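Local atomic coordinates of rhusiopathiae surface protein B (Erysipelothrix rhusiopathiae, PDB entry 3V10), a protein that probably binds collagen as a cell-wall-anchored bacterial surface adhesin, the chain here being its collagen-binding region. Residues R64-V75 against T86-I97; H208-V219 against Y237-L247. All coordinates share one frame; numbering follows the deposited sequence.

Contact 1. Residues R64-V75 against T86-I97; sequences RSLRAMGSKMPV and TLGELTFNGSHI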
loop_
_atom_site.group_PDB
_atom_site.type_symbol
_atom_site.label_atom_id
_atom_site.label_comp_id
_atom_site.label_asym_id
_atom_site.label_seq_id
_atom_site.Cartn_x
_atom_site.Cartn_y
_atom_site.Cartn_z
ATOM N N ARG A 64 -3.455 2.686 10.903
ATOM C CA ARG A 64 -2.987 1.451 11.519
ATOM C C ARG A 64 -1.870 0.823 10.695
ATOM O O ARG A 64 -1.646 1.192 9.536
ATOM C CB ARG A 64 -4.145 0.457 11.657
ATOM C CG ARG A 64 -4.669 -0.100 10.338
ATOM C CD ARG A 64 -5.638 -1.248 10.580
ATOM N NE ARG A 64 -5.911 -2.014 9.365
ATOM C CZ ARG A 64 -6.538 -1.526 8.301
ATOM N NH1 ARG A 64 -6.743 -2.289 7.240
ATOM N NH2 ARG A 64 -6.964 -0.272 8.297
ATOM N N SER A 65 -1.155 -0.113 11.306
ATOM C CA SER A 65 -0.079 -0.805 10.611
ATOM C C SER A 65 -0.710 -1.693 9.537
ATOM O O SER A 65 -1.884 -2.048 9.634
ATOM C CB SER A 65 0.719 -1.664 11.604
ATOM O OG SER A 65 1.534 -2.611 10.934
ATOM N N LEU A 66 0.051 -2.037 8.505
ATOM C CA LEU A 66 -0.465 -2.910 7.448
ATOM C C LEU A 66 -0.399 -4.364 7.901
ATOM O O LEU A 66 -1.000 -5.250 7.286
ATOM C CB LEU A 66 0.370 -2.780 6.173
ATOM C CG LEU A 66 0.165 -1.602 5.224
ATOM C CD1 LEU A 66 0.368 -0.281 5.954
ATOM C CD2 LEU A 66 1.157 -1.742 4.067
ATOM N N ARG A 67 0.347 -4.600 8.972
ATOM C CA ARG A 67 0.540 -5.945 9.504
ATOM C C ARG A 67 -0.593 -6.436 10.406
ATOM O O ARG A 67 -1.368 -5.645 10.946
ATOM C CB ARG A 67 1.858 -6.003 10.287
ATOM C CG ARG A 67 3.084 -5.459 9.551
ATOM C CD ARG A 67 3.353 -6.215 8.258
ATOM N NE ARG A 67 3.508 -7.651 8.477
ATOM C CZ ARG A 67 4.594 -8.223 8.989
ATOM N NH1 ARG A 67 5.636 -7.486 9.338
ATOM N NH2 ARG A 67 4.632 -9.538 9.158
ATOM N N ALA A 68 -0.685 -7.755 10.556
ATOM C CA ALA A 68 -1.694 -8.351 11.430
ATOM C C ALA A 68 -1.303 -8.003 12.864
ATOM O O ALA A 68 -0.122 -7.791 13.152
ATOM C CB ALA A 68 -1.715 -9.864 11.254
ATOM N N MET A 69 -2.281 -7.947 13.766
ATOM C CA MET A 69 -1.995 -7.632 15.169
ATOM C C MET A 69 -1.026 -8.687 15.708
ATOM O O MET A 69 -1.171 -9.877 15.425
ATOM C CB MET A 69 -3.301 -7.617 15.991
ATOM C CG MET A 69 -3.146 -7.331 17.502
ATOM S SD MET A 69 -4.745 -7.060 18.391
ATOM C CE MET A 69 -5.301 -8.746 18.662
ATOM N N GLY A 70 -0.024 -8.241 16.463
ATOM C CA GLY A 70 0.947 -9.163 17.025
ATOM C C GLY A 70 2.110 -9.530 16.113
ATOM O O GLY A 70 2.940 -10.350 16.487
ATOM N N SER A 71 2.186 -8.932 14.929
ATOM C CA SER A 71 3.281 -9.235 14.009
ATOM C C SER A 71 4.593 -8.694 14.571
ATOM O O SER A 71 4.610 -7.642 15.205
ATOM C CB SER A 71 3.003 -8.618 12.634
ATOM O OG SER A 71 1.861 -9.206 12.041
ATOM N N LYS A 72 5.686 -9.417 14.343
ATOM C CA LYS A 72 6.996 -8.999 14.840
ATOM C C LYS A 72 8.025 -8.837 13.726
ATOM O O LYS A 72 8.001 -9.559 12.727
ATOM C CB LYS A 72 7.536 -10.018 15.850
ATOM C CG LYS A 72 7.040 -9.856 17.277
ATOM C CD LYS A 72 5.592 -10.254 17.430
ATOM C CE LYS A 72 5.242 -10.426 18.901
ATOM N NZ LYS A 72 3.831 -10.838 19.078
ATOM N N MET A 73 8.938 -7.891 13.914
ATOM C CA MET A 73 10.000 -7.632 12.947
ATOM C C MET A 73 11.280 -7.337 13.723
ATOM O O MET A 73 11.283 -6.525 14.644
ATOM C CB MET A 73 9.642 -6.430 12.059
ATOM C CG MET A 73 10.722 -6.049 11.048
ATOM S SD MET A 73 10.342 -4.629 9.977
ATOM C CE MET A 73 11.139 -3.323 10.855
ATOM N N PRO A 74 12.383 -8.010 13.379
ATOM C CA PRO A 74 13.619 -7.736 14.110
ATOM C C PRO A 74 14.245 -6.425 13.660
ATOM O O PRO A 74 14.031 -5.979 12.531
ATOM C CB PRO A 74 14.497 -8.935 13.761
ATOM C CG PRO A 74 14.080 -9.233 12.346
ATOM C CD PRO A 74 12.570 -9.110 12.413
ATOM N N VAL A 75 14.993 -5.788 14.555
ATOM C CA VAL A 75 15.685 -4.557 14.205
ATOM C C VAL A 75 17.153 -4.907 14.391
ATOM O O VAL A 75 17.608 -5.161 15.506
ATOM C CB VAL A 75 15.296 -3.394 15.124
ATOM C CG1 VAL A 75 15.962 -2.122 14.640
ATOM C CG2 VAL A 75 13.788 -3.217 15.124
ATOM N N THR A 86 20.925 -8.649 16.387
ATOM C CA THR A 86 19.569 -8.223 16.704
ATOM C C THR A 86 19.588 -7.370 17.964
ATOM O O THR A 86 19.855 -7.864 19.060
ATOM C CB THR A 86 18.655 -9.439 16.916
ATOM O OG1 THR A 86 18.738 -10.292 15.767
ATOM C CG2 THR A 86 17.213 -8.996 17.102
ATOM N N LEU A 87 19.310 -6.082 17.789
ATOM C CA LEU A 87 19.312 -5.131 18.892
ATOM C C LEU A 87 17.922 -4.733 19.345
ATOM O O LEU A 87 17.747 -4.249 20.457
ATOM C CB LEU A 87 20.085 -3.871 18.497
ATOM C CG LEU A 87 21.589 -3.874 18.761
ATOM C CD1 LEU A 87 21.868 -3.640 20.217
ATOM C CD2 LEU A 87 22.160 -5.182 18.323
ATOM N N GLY A 88 16.932 -4.926 18.485
ATOM C CA GLY A 88 15.587 -4.551 18.864
ATOM C C GLY A 88 14.541 -5.395 18.188
ATOM O O GLY A 88 14.841 -6.219 17.320
ATOM N N GLU A 89 13.300 -5.183 18.593
ATOM C CA GLU A 89 12.182 -5.918 18.038
ATOM C C GLU A 89 10.972 -5.002 17.962
ATOM O O GLU A 89 10.630 -4.333 18.937
ATOM C CB GLU A 89 11.883 -7.120 18.934
ATOM C CG GLU A 89 10.740 -7.999 18.492
ATOM C CD GLU A 89 10.624 -9.227 19.370
ATOM O OE1 GLU A 89 11.598 -10.002 19.430
ATOM O OE2 GLU A 89 9.566 -9.412 20.005
ATOM N N LEU A 90 10.336 -4.965 16.795
ATOM C CA LEU A 90 9.146 -4.150 16.601
ATOM C C LEU A 90 7.920 -5.042 16.557
ATOM O O LEU A 90 7.892 -6.037 15.829
ATOM C CB LEU A 90 9.215 -3.370 15.287
ATOM C CG LEU A 90 10.021 -2.076 15.236
ATOM C CD1 LEU A 90 10.084 -1.594 13.796
ATOM C CD2 LEU A 90 9.372 -1.023 16.130
ATOM N N THR A 91 6.911 -4.682 17.338
ATOM C CA THR A 91 5.667 -5.436 17.353
ATOM C C THR A 91 4.570 -4.510 16.848
ATOM O O THR A 91 4.355 -3.423 17.384
ATOM C CB THR A 91 5.315 -5.935 18.767
ATOM O OG1 THR A 91 6.332 -6.841 19.220
ATOM C CG2 THR A 91 3.968 -6.661 18.746
ATOM N N PHE A 92 3.881 -4.943 15.798
ATOM C CA PHE A 92 2.819 -4.144 15.197
ATOM C C PHE A 92 1.469 -4.584 15.755
ATOM O O PHE A 92 1.038 -5.718 15.536
ATOM C CB PHE A 92 2.865 -4.310 13.674
ATOM C CG PHE A 92 4.194 -3.945 13.073
ATOM C CD1 PHE A 92 4.455 -2.645 12.651
ATOM C CD2 PHE A 92 5.211 -4.887 12.991
ATOM C CE1 PHE A 92 5.714 -2.293 12.161
ATOM C CE2 PHE A 92 6.467 -4.543 12.502
ATOM C CZ PHE A 92 6.720 -3.242 12.088
ATOM N N ASN A 93 0.814 -3.677 16.476
ATOM C CA ASN A 93 -0.478 -3.953 17.097
ATOM C C ASN A 93 -1.540 -2.943 16.658
ATOM O O ASN A 93 -1.998 -2.126 17.461
ATOM C CB ASN A 93 -0.332 -3.918 18.622
ATOM C CG ASN A 93 0.616 -4.991 19.148
ATOM O OD1 ASN A 93 1.416 -4.739 20.052
ATOM N ND2 ASN A 93 0.525 -6.192 18.589
ATOM N N GLY A 94 -1.924 -3.004 15.385
ATOM C CA GLY A 94 -2.927 -2.085 14.866
ATOM C C GLY A 94 -2.413 -0.657 14.811
ATOM O O GLY A 94 -1.464 -0.349 14.079
ATOM N N SER A 95 -3.038 0.221 15.589
ATOM C CA SER A 95 -2.630 1.625 15.638
ATOM C C SER A 95 -1.487 1.792 16.639
ATOM O O SER A 95 -0.925 2.878 16.777
ATOM C CB SER A 95 -3.806 2.515 16.058
ATOM O OG SER A 95 -4.881 2.438 15.127
ATOM N N HIS A 96 -1.144 0.711 17.333
ATOM C CA HIS A 96 -0.072 0.748 18.323
ATOM C C HIS A 96 1.145 -0.036 17.848
ATOM O O HIS A 96 1.018 -1.186 17.452
ATOM C CB HIS A 96 -0.552 0.142 19.648
ATOM C CG HIS A 96 -1.682 0.887 20.284
ATOM N ND1 HIS A 96 -1.507 2.088 20.941
ATOM C CD2 HIS A 96 -3.001 0.596 20.380
ATOM C CE1 HIS A 96 -2.670 2.499 21.415
ATOM N NE2 HIS A 96 -3.592 1.613 21.088
ATOM N N ILE A 97 2.315 0.588 17.903
ATOM C CA ILE A 97 3.561 -0.061 17.495
ATOM C C ILE A 97 4.498 -0.052 18.696
ATOM O O ILE A 97 4.759 1.003 19.280
ATOM C CB ILE A 97 4.239 0.695 16.331
ATOM C CG1 ILE A 97 3.209 1.051 15.258
ATOM C CG2 ILE A 97 5.349 -0.164 15.745
ATOM C CD1 ILE A 97 2.547 -0.141 14.625
HETATM O O HOH W 1 -0.618 -4.559 13.339
#

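Contact 2. Residues H208-V219 against Y237-L247; sequences HKLVDGSIMVDV and YGTITVEGQVL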
loop_
_atom_site.group_PDB
_atom_site.type_symbol
_atom_site.label_atom_id
_atom_site.label_comp_id
_atom_site.label_asym_id
_atom_site.label_seq_id
_atom_site.Cartn_x
_atom_site.Cartn_y
_atom_site.Cartn_z
ATOM N N HIS A 208 8.538 -6.826 -8.653
ATOM C CA HIS A 208 7.464 -7.709 -8.228
ATOM C C HIS A 208 7.024 -8.614 -9.368
ATOM O O HIS A 208 7.290 -8.325 -10.530
ATOM C CB HIS A 208 6.271 -6.921 -7.660
ATOM C CG HIS A 208 5.696 -5.900 -8.596
ATOM N ND1 HIS A 208 4.336 -5.712 -8.733
ATOM C CD2 HIS A 208 6.285 -4.985 -9.402
ATOM C CE1 HIS A 208 4.114 -4.726 -9.584
ATOM N NE2 HIS A 208 5.280 -4.266 -10.004
ATOM N N LYS A 209 6.381 -9.723 -9.023
ATOM C CA LYS A 209 5.919 -10.685 -10.022
ATOM C C LYS A 209 4.506 -11.141 -9.712
ATOM O O LYS A 209 4.065 -11.112 -8.560
ATOM C CB LYS A 209 6.815 -11.930 -10.047
ATOM C CG LYS A 209 8.296 -11.683 -10.209
ATOM C CD LYS A 209 9.009 -12.972 -10.609
ATOM C CE LYS A 209 10.510 -12.870 -10.382
ATOM N NZ LYS A 209 11.048 -11.581 -10.893
ATOM N N LEU A 210 3.808 -11.593 -10.746
ATOM C CA LEU A 210 2.448 -12.079 -10.593
ATOM C C LEU A 210 2.433 -13.323 -9.705
ATOM O O LEU A 210 3.324 -14.177 -9.786
ATOM C CB LEU A 210 1.850 -12.398 -11.974
ATOM C CG LEU A 210 0.363 -12.775 -12.030
ATOM C CD1 LEU A 210 -0.271 -12.219 -13.307
ATOM C CD2 LEU A 210 0.213 -14.286 -11.953
ATOM N N VAL A 211 1.426 -13.418 -8.847
ATOM C CA VAL A 211 1.289 -14.570 -7.966
ATOM C C VAL A 211 0.511 -15.649 -8.717
ATOM O O VAL A 211 -0.644 -15.448 -9.096
ATOM C CB VAL A 211 0.541 -14.198 -6.671
ATOM C CG1 VAL A 211 0.244 -15.453 -5.852
ATOM C CG2 VAL A 211 1.382 -13.221 -5.852
ATOM N N ASP A 212 1.154 -16.793 -8.925
ATOM C CA ASP A 212 0.552 -17.908 -9.647
ATOM C C ASP A 212 -0.850 -18.273 -9.169
ATOM O O ASP A 212 -1.078 -18.469 -7.973
ATOM C CB ASP A 212 1.474 -19.126 -9.548
ATOM C CG ASP A 212 0.914 -20.343 -10.245
ATOM O OD1 ASP A 212 0.557 -20.231 -11.438
ATOM O OD2 ASP A 212 0.841 -21.410 -9.599
ATOM N N GLY A 213 -1.780 -18.352 -10.120
ATOM C CA GLY A 213 -3.160 -18.709 -9.827
ATOM C C GLY A 213 -4.038 -17.674 -9.147
ATOM O O GLY A 213 -5.122 -18.010 -8.663
ATOM N N SER A 214 -3.615 -16.414 -9.132
ATOM C CA SER A 214 -4.393 -15.377 -8.454
ATOM C C SER A 214 -5.335 -14.580 -9.352
ATOM O O SER A 214 -6.005 -13.659 -8.882
ATOM C CB SER A 214 -3.449 -14.398 -7.758
ATOM O OG SER A 214 -2.721 -13.658 -8.720
ATOM N N ILE A 215 -5.386 -14.924 -10.633
ATOM C CA ILE A 215 -6.241 -14.190 -11.567
ATOM C C ILE A 215 -7.701 -14.614 -11.543
ATOM O O ILE A 215 -8.013 -15.786 -11.732
ATOM C CB ILE A 215 -5.738 -14.343 -13.009
ATOM C CG1 ILE A 215 -4.296 -13.841 -13.111
ATOM C CG2 ILE A 215 -6.640 -13.566 -13.955
ATOM C CD1 ILE A 215 -3.675 -14.079 -14.473
ATOM N N MET A 216 -8.587 -13.650 -11.323
ATOM C CA MET A 216 -10.020 -13.909 -11.306
ATOM C C MET A 216 -10.669 -12.815 -12.151
ATOM O O MET A 216 -10.034 -11.807 -12.452
ATOM C CB MET A 216 -10.557 -13.873 -9.873
ATOM C CG MET A 216 -9.920 -14.900 -8.926
ATOM S SD MET A 216 -10.368 -16.621 -9.276
ATOM C CE MET A 216 -8.832 -17.348 -9.651
ATOM N N VAL A 217 -11.921 -13.005 -12.548
ATOM C CA VAL A 217 -12.588 -12.001 -13.375
ATOM C C VAL A 217 -14.040 -11.777 -12.978
ATOM O O VAL A 217 -14.777 -12.731 -12.773
ATOM C CB VAL A 217 -12.590 -12.417 -14.868
ATOM C CG1 VAL A 217 -13.131 -11.289 -15.723
ATOM C CG2 VAL A 217 -11.190 -12.808 -15.311
ATOM N N ASP A 218 -14.439 -10.517 -12.855
ATOM C CA ASP A 218 -15.828 -10.200 -12.558
ATOM C C ASP A 218 -16.437 -9.884 -13.916
ATOM O O ASP A 218 -15.860 -9.127 -14.700
ATOM C CB ASP A 218 -15.942 -8.987 -11.637
ATOM C CG ASP A 218 -15.444 -9.274 -10.242
ATOM O OD1 ASP A 218 -15.921 -10.255 -9.638
ATOM O OD2 ASP A 218 -14.580 -8.520 -9.746
ATOM N N VAL A 219 -17.584 -10.490 -14.206
ATOM C CA VAL A 219 -18.261 -10.278 -15.478
ATOM C C VAL A 219 -19.661 -9.758 -15.207
ATOM O O VAL A 219 -20.499 -10.473 -14.657
ATOM C CB VAL A 219 -18.358 -11.592 -16.274
ATOM C CG1 VAL A 219 -18.996 -11.341 -17.639
ATOM C CG2 VAL A 219 -16.979 -12.195 -16.431
ATOM N N TYR A 237 -15.475 -16.358 -22.277
ATOM C CA TYR A 237 -15.416 -14.975 -22.746
ATOM C C TYR A 237 -14.206 -14.489 -23.528
ATOM O O TYR A 237 -14.295 -13.497 -24.246
ATOM C CB TYR A 237 -15.644 -14.038 -21.561
ATOM C CG TYR A 237 -16.915 -14.329 -20.806
ATOM C CD1 TYR A 237 -16.967 -15.340 -19.842
ATOM C CD2 TYR A 237 -18.084 -13.621 -21.081
ATOM C CE1 TYR A 237 -18.155 -15.635 -19.173
ATOM C CE2 TYR A 237 -19.276 -13.910 -20.418
ATOM C CZ TYR A 237 -19.305 -14.915 -19.470
ATOM O OH TYR A 237 -20.485 -15.200 -18.827
ATOM N N GLY A 238 -13.074 -15.159 -23.392
ATOM C CA GLY A 238 -11.908 -14.706 -24.120
ATOM C C GLY A 238 -10.662 -15.478 -23.768
ATOM O O GLY A 238 -10.731 -16.664 -23.460
ATOM N N THR A 239 -9.521 -14.798 -23.807
ATOM C CA THR A 239 -8.253 -15.441 -23.506
ATOM C C THR A 239 -7.364 -14.555 -22.648
ATOM O O THR A 239 -7.173 -13.373 -22.936
ATOM C CB THR A 239 -7.470 -15.784 -24.797
ATOM O OG1 THR A 239 -8.304 -16.536 -25.690
ATOM C CG2 THR A 239 -6.225 -16.610 -24.465
ATOM N N ILE A 240 -6.833 -15.138 -21.583
ATOM C CA ILE A 240 -5.914 -14.431 -20.707
ATOM C C ILE A 240 -4.645 -15.267 -20.696
ATOM O O ILE A 240 -4.680 -16.462 -20.396
ATOM C CB ILE A 240 -6.460 -14.310 -19.278
ATOM C CG1 ILE A 240 -7.614 -13.307 -19.248
ATOM C CG2 ILE A 240 -5.351 -13.871 -18.330
ATOM C CD1 ILE A 240 -8.276 -13.174 -17.888
ATOM N N THR A 241 -3.530 -14.644 -21.051
ATOM C CA THR A 241 -2.257 -15.339 -21.073
ATOM C C THR A 241 -1.281 -14.645 -20.141
ATOM O O THR A 241 -1.407 -13.452 -19.868
ATOM C CB THR A 241 -1.656 -15.364 -22.496
ATOM O OG1 THR A 241 -1.377 -14.025 -22.931
ATOM C CG2 THR A 241 -2.632 -16.015 -23.471
ATOM N N VAL A 242 -0.317 -15.404 -19.638
ATOM C CA VAL A 242 0.699 -14.849 -18.760
ATOM C C VAL A 242 2.037 -15.397 -19.218
ATOM O O VAL A 242 2.208 -16.607 -19.338
ATOM C CB VAL A 242 0.483 -15.260 -17.282
ATOM C CG1 VAL A 242 1.602 -14.695 -16.415
ATOM C CG2 VAL A 242 -0.858 -14.753 -16.786
ATOM N N GLU A 243 2.970 -14.502 -19.510
ATOM C CA GLU A 243 4.303 -14.898 -19.921
ATOM C C GLU A 243 5.250 -13.950 -19.206
ATOM O O GLU A 243 5.357 -12.782 -19.563
ATOM C CB GLU A 243 4.481 -14.767 -21.434
ATOM C CG GLU A 243 3.532 -15.613 -22.282
ATOM C CD GLU A 243 3.615 -17.107 -21.987
ATOM O OE1 GLU A 243 4.732 -17.624 -21.782
ATOM O OE2 GLU A 243 2.555 -17.771 -21.975
ATOM N N GLY A 244 5.922 -14.460 -18.182
ATOM C CA GLY A 244 6.834 -13.627 -17.427
ATOM C C GLY A 244 6.064 -12.501 -16.763
ATOM O O GLY A 244 5.113 -12.741 -16.020
ATOM N N GLN A 245 6.464 -11.271 -17.064
ATOM C CA GLN A 245 5.844 -10.078 -16.503
ATOM C C GLN A 245 4.666 -9.582 -17.340
ATOM O O GLN A 245 4.016 -8.606 -16.977
ATOM C CB GLN A 245 6.878 -8.953 -16.420
ATOM C CG GLN A 245 8.088 -9.244 -15.544
ATOM C CD GLN A 245 7.720 -9.434 -14.086
ATOM O OE1 GLN A 245 7.509 -10.554 -13.630
ATOM N NE2 GLN A 245 7.629 -8.329 -13.348
ATOM N N VAL A 246 4.388 -10.254 -18.452
ATOM C CA VAL A 246 3.313 -9.822 -19.334
ATOM C C VAL A 246 2.008 -10.604 -19.229
ATOM O O VAL A 246 1.970 -11.803 -19.487
ATOM C CB VAL A 246 3.770 -9.860 -20.809
ATOM C CG1 VAL A 246 2.696 -9.228 -21.692
ATOM C CG2 VAL A 246 5.111 -9.129 -20.970
ATOM N N LEU A 247 0.940 -9.905 -18.854
ATOM C CA LEU A 247 -0.387 -10.498 -18.728
ATOM C C LEU A 247 -1.227 -9.864 -19.835
ATOM O O LEU A 247 -1.369 -8.639 -19.903
ATOM C CB LEU A 247 -0.979 -10.193 -17.347
ATOM C CG LEU A 247 -2.341 -10.800 -16.992
ATOM C CD1 LEU A 247 -2.526 -10.788 -15.468
ATOM C CD2 LEU A 247 -3.446 -10.009 -17.677
HETATM O O HOH W 2 5.158 -11.471 -13.216
#

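Contact 1. Residues R64-V75 against T86-I97
Phe92 offers one face of its ring to the bent chain of Arg67, whose CG stands over it, 4.3 Å from the ring centroid and 23° off the normal, a CH-pi contact. Bent at both chi2 and chi3, the Arg67 chain curls back, and its guanidinium, turned 40° from the ring plane, lies with one face against Ser71 CB. Met73 CB meets the ring at its edge, in plane, 3.7 Å from Phe92 CE2. The same row of residues continues with Met73 CE on Leu90 CD1 at 3.6 Å, the two chains side by side, and with Val75 CG2 on Leu90 CG.

Strands 71-75 and 86-93 run antiparallel. Bonds in both directions join Met73 and Leu90; the one from Leu90 N to Met73 O, 2.8 Å, is almost straight at 179°. Irregularities mark both ends of this pairing. A G1 bulge sets Gly70 and Ser71 together opposite Phe92, Gly70 N donating to Phe92 O at 2.9 Å, whereas Leu87 and Gly88 form a classic bulge in which both amides grip Val75 O. Ahead of the first bulge, Ser65 OG accepts from Arg67 N at 3.0 Å in an ST turn, and Ser65 N reaches Gly94 O at 2.8 Å. A water joins Arg67 O to Gly94 N.

The beta hairpin belongs to the bacterial Ig domain of the chain. Its strand 71-77 pairs in parallel with strand 311-315, where Ala312 touches Val75 and Leu90, while strand 96-101 flanks strand 85-93 and Leu117 of strand 112-123 packs on Phe92.

Contact 2. Residues H208-V219 against Y237-L247
The two backbones are not paired as neighbouring strands: the nearest CA atoms are 6.5 Å apart at Lys209 and Gln245 and 9.1 Å apart at Ile215 and Ile240, so side chains fill the gap between two facing sheets. At the closer end the Gln245 amide spans it. Its NE2 donates to His208 O at 2.8 Å and 167°, with the acceptor only 7° out of the amide plane. The bend at chi2 (-64°) helps carry the amide back toward the 208-210 strand. A water donates to Gln245 OE1 and Gly244 O and accepts from Leu210 N, tying the tight turn 243-246 to that strand.

Further along, the contact is apolar. Leu210 and Leu247 cross at about a right angle, their CD1 atoms a tight 3.4 Å apart. Ile215 CD1 meets Leu247 CD1 tip to tip at 3.6 Å and also touches Val242 CG2 at 3.7 Å, the Ile215 and Val242 side chains sliding past each other in opposite directions. Val217 CG2 and Ile240 CD1 likewise meet tip to tip, while Phe233 of helix 230-236 packs on both residues. At the far end Val219 CG1 lies over one face of the Tyr237 ring, 4.2 Å from its centroid, a CH-pi contact; the Tyr237 hydroxyl is hydrogen-bonded to Lys226 NZ.

Within the collagen-binding domain, the chemistry thus divides into a direct and water-mediated polar junction at the 243-246 turn and a run of aliphatic contacts ending on an aromatic face, consistent with dispersion and burial holding most of this interface together.

Contact 1 closes before contact 2 opens, the first in the bacterial Ig domain and the second in the collagen-binding domain. Their centres are 33 Å apart and their nearest atoms about 14 Å apart, so neither touches the other. They differ in kind: residues 64-75 and 86-97 are joined within one sheet, whereas 208-219 and 237-247 meet across two. In the Collagen Hug model, as described for the related adhesin Cna, two such domains close round a collagen triple helix, and this protein probably does likewise; each contact is best read as internal to one domain. Without a bound collagen, neither contact can be placed at the binding site.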